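Local coordinates for protein dual function macrocyclase-peptidase POPB (Galerina marginata, PDB 5N4B) that cleaves peptide bonds on the C-terminal side of proline and macrocyclizes peptide precursors in the biosynthesis of the amanitin toxins, at residues I493-Y497 against F554-A558. The protein carries 1 engineered substitution. Residues are numbered along the deposited sequence.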
loop_
_atom_site.group_PDB
_atom_site.type_symbol
_atom_site.label_atom_id
_atom_site.label_comp_id
_atom_site.label_asym_id
_atom_site.label_seq_id
_atom_site.Cartn_x
_atom_site.Cartn_y
_atom_site.Cartn_z
ATOM N N ILE A 493 -1.489 14.799 -15.335
ATOM C CA ILE A 493 -0.891 14.371 -14.083
ATOM C C ILE A 493 -0.445 12.944 -14.268
ATOM O O ILE A 493 -1.255 12.065 -14.604
ATOM C CB ILE A 493 -1.796 14.548 -12.877
ATOM C CG1 ILE A 493 -1.746 16.035 -12.494
ATOM C CG2 ILE A 493 -1.298 13.704 -11.751
ATOM C CD1 ILE A 493 -2.340 16.983 -13.394
ATOM N N GLN A 494 0.850 12.727 -14.088
ATOM C CA GLN A 494 1.496 11.440 -14.307
ATOM C C GLN A 494 1.935 10.894 -12.959
ATOM O O GLN A 494 2.714 11.538 -12.238
ATOM C CB GLN A 494 2.679 11.592 -15.261
ATOM C CG GLN A 494 3.426 10.336 -15.554
ATOM C CD GLN A 494 4.549 10.535 -16.504
ATOM O OE1 GLN A 494 4.332 11.046 -17.598
ATOM N NE2 GLN A 494 5.766 10.188 -16.110
ATOM N N TYR A 495 1.439 9.714 -12.629
ATOM C CA TYR A 495 1.598 9.133 -11.307
ATOM C C TYR A 495 2.444 7.890 -11.400
ATOM O O TYR A 495 2.309 7.118 -12.350
ATOM C CB TYR A 495 0.211 8.746 -10.761
ATOM C CG TYR A 495 0.205 8.225 -9.358
ATOM C CD1 TYR A 495 0.582 9.038 -8.303
ATOM C CD2 TYR A 495 -0.157 6.938 -9.084
ATOM C CE1 TYR A 495 0.619 8.564 -6.988
ATOM C CE2 TYR A 495 -0.134 6.451 -7.775
ATOM C CZ TYR A 495 0.258 7.274 -6.734
ATOM O OH TYR A 495 0.280 6.807 -5.425
ATOM N N GLY A 496 3.295 7.666 -10.421
ATOM C CA GLY A 496 4.091 6.457 -10.402
ATOM C C GLY A 496 4.526 6.051 -9.009
ATOM O O GLY A 496 4.492 6.833 -8.057
ATOM N N TYR A 497 4.967 4.798 -8.933
ATOM C CA TYR A 497 5.570 4.246 -7.724
ATOM C C TYR A 497 6.939 3.702 -8.103
ATOM O O TYR A 497 7.949 4.322 -7.758
ATOM C CB TYR A 497 4.665 3.194 -7.074
ATOM C CG TYR A 497 5.203 2.669 -5.785
ATOM C CD1 TYR A 497 5.159 3.445 -4.614
ATOM C CD2 TYR A 497 5.751 1.389 -5.694
ATOM C CE1 TYR A 497 5.638 2.936 -3.416
ATOM C CE2 TYR A 497 6.224 0.900 -4.511
ATOM C CZ TYR A 497 6.171 1.670 -3.371
ATOM O OH TYR A 497 6.622 1.165 -2.160
ATOM N N PHE A 554 10.036 6.449 -16.568
ATOM C CA PHE A 554 9.098 7.486 -16.143
ATOM C C PHE A 554 9.302 8.773 -16.937
ATOM O O PHE A 554 8.329 9.415 -17.372
ATOM C CB PHE A 554 9.255 7.735 -14.642
ATOM C CG PHE A 554 8.070 8.391 -13.976
ATOM C CD1 PHE A 554 6.840 7.784 -13.926
ATOM C CD2 PHE A 554 8.249 9.564 -13.275
ATOM C CE1 PHE A 554 5.768 8.369 -13.263
ATOM C CE2 PHE A 554 7.193 10.168 -12.620
ATOM C CZ PHE A 554 5.964 9.586 -12.624
ATOM N N ILE A 555 10.555 9.141 -17.169
ATOM C CA ILE A 555 10.841 10.309 -17.984
ATOM C C ILE A 555 10.391 10.116 -19.439
ATOM O O ILE A 555 9.770 10.999 -20.049
ATOM C CB ILE A 555 12.333 10.656 -17.866
ATOM C CG1 ILE A 555 12.640 11.146 -16.456
ATOM C CG2 ILE A 555 12.696 11.687 -18.934
ATOM C CD1 ILE A 555 14.133 11.130 -16.135
ATOM N N ALA A 556 10.643 8.928 -19.999
ATOM C CA ALA A 556 10.175 8.649 -21.355
ATOM C C ALA A 556 8.652 8.732 -21.478
ATOM O O ALA A 556 8.110 9.140 -22.528
ATOM C CB ALA A 556 10.713 7.308 -21.841
ATOM N N ALA A 557 7.920 8.336 -20.437
ATOM C CA ALA A 557 6.470 8.437 -20.490
ATOM C C ALA A 557 6.042 9.894 -20.645
ATOM O O ALA A 557 5.158 10.212 -21.445
ATOM C CB ALA A 557 5.875 7.822 -19.226
ATOM N N ALA A 558 6.661 10.788 -19.889
ATOM C CA ALA A 558 6.296 12.205 -19.947
ATOM C C ALA A 558 6.663 12.798 -21.294
ATOM O O ALA A 558 5.899 13.596 -21.847
ATOM C CB ALA A 558 6.990 12.956 -18.806
#
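In the alpha/beta-hydrolase fold, helices pack against the faces of a central, mostly parallel sheet, and the catalytic domain of this S9A prolyl oligopeptidase illustrates how a polar side chain can join a helix to the sheet. Strand 492-495 runs between strands 522-526 and 572-577; the axis of helical segment 554-558, part of helix 548-563, packs on one face nearly antiparallel to that of residues 493-495 (158°), 10.0 Å away at closest approach. The polar contribution comes from Q494, whose extended side chain (chi1 and chi2 both t) reaches across the gap. Its NE2 donates a hydrogen bond to the carbonyl O of F554 (3.0 Å), an oxygen that also accepts a weak helical bond from the A558 amide. Alternation along the strand points the CA-to-CB bond of Y495 away from the helix; its hydroxyl hydrogen-bonds the backbone of the bound peptide, and its side chain lies about 8 Å from that of A578, the engineered alanine at the position of the charge-relay serine. Non-bonded packing completes the contact. Q494 OE1 lies 3.5 Å from A558 CB, while G496 presents its CA to F554 CE1 at 3.8 Å; a beta carbon on G496 would clash with that ring. I574 and L583 also pack on F554. Q494 NE2 sits over one face of the F554 ring, 3.4 Å from CE1, whereas Y495 O approaches the ring edge, 3.8 Å from the same CE1 atom.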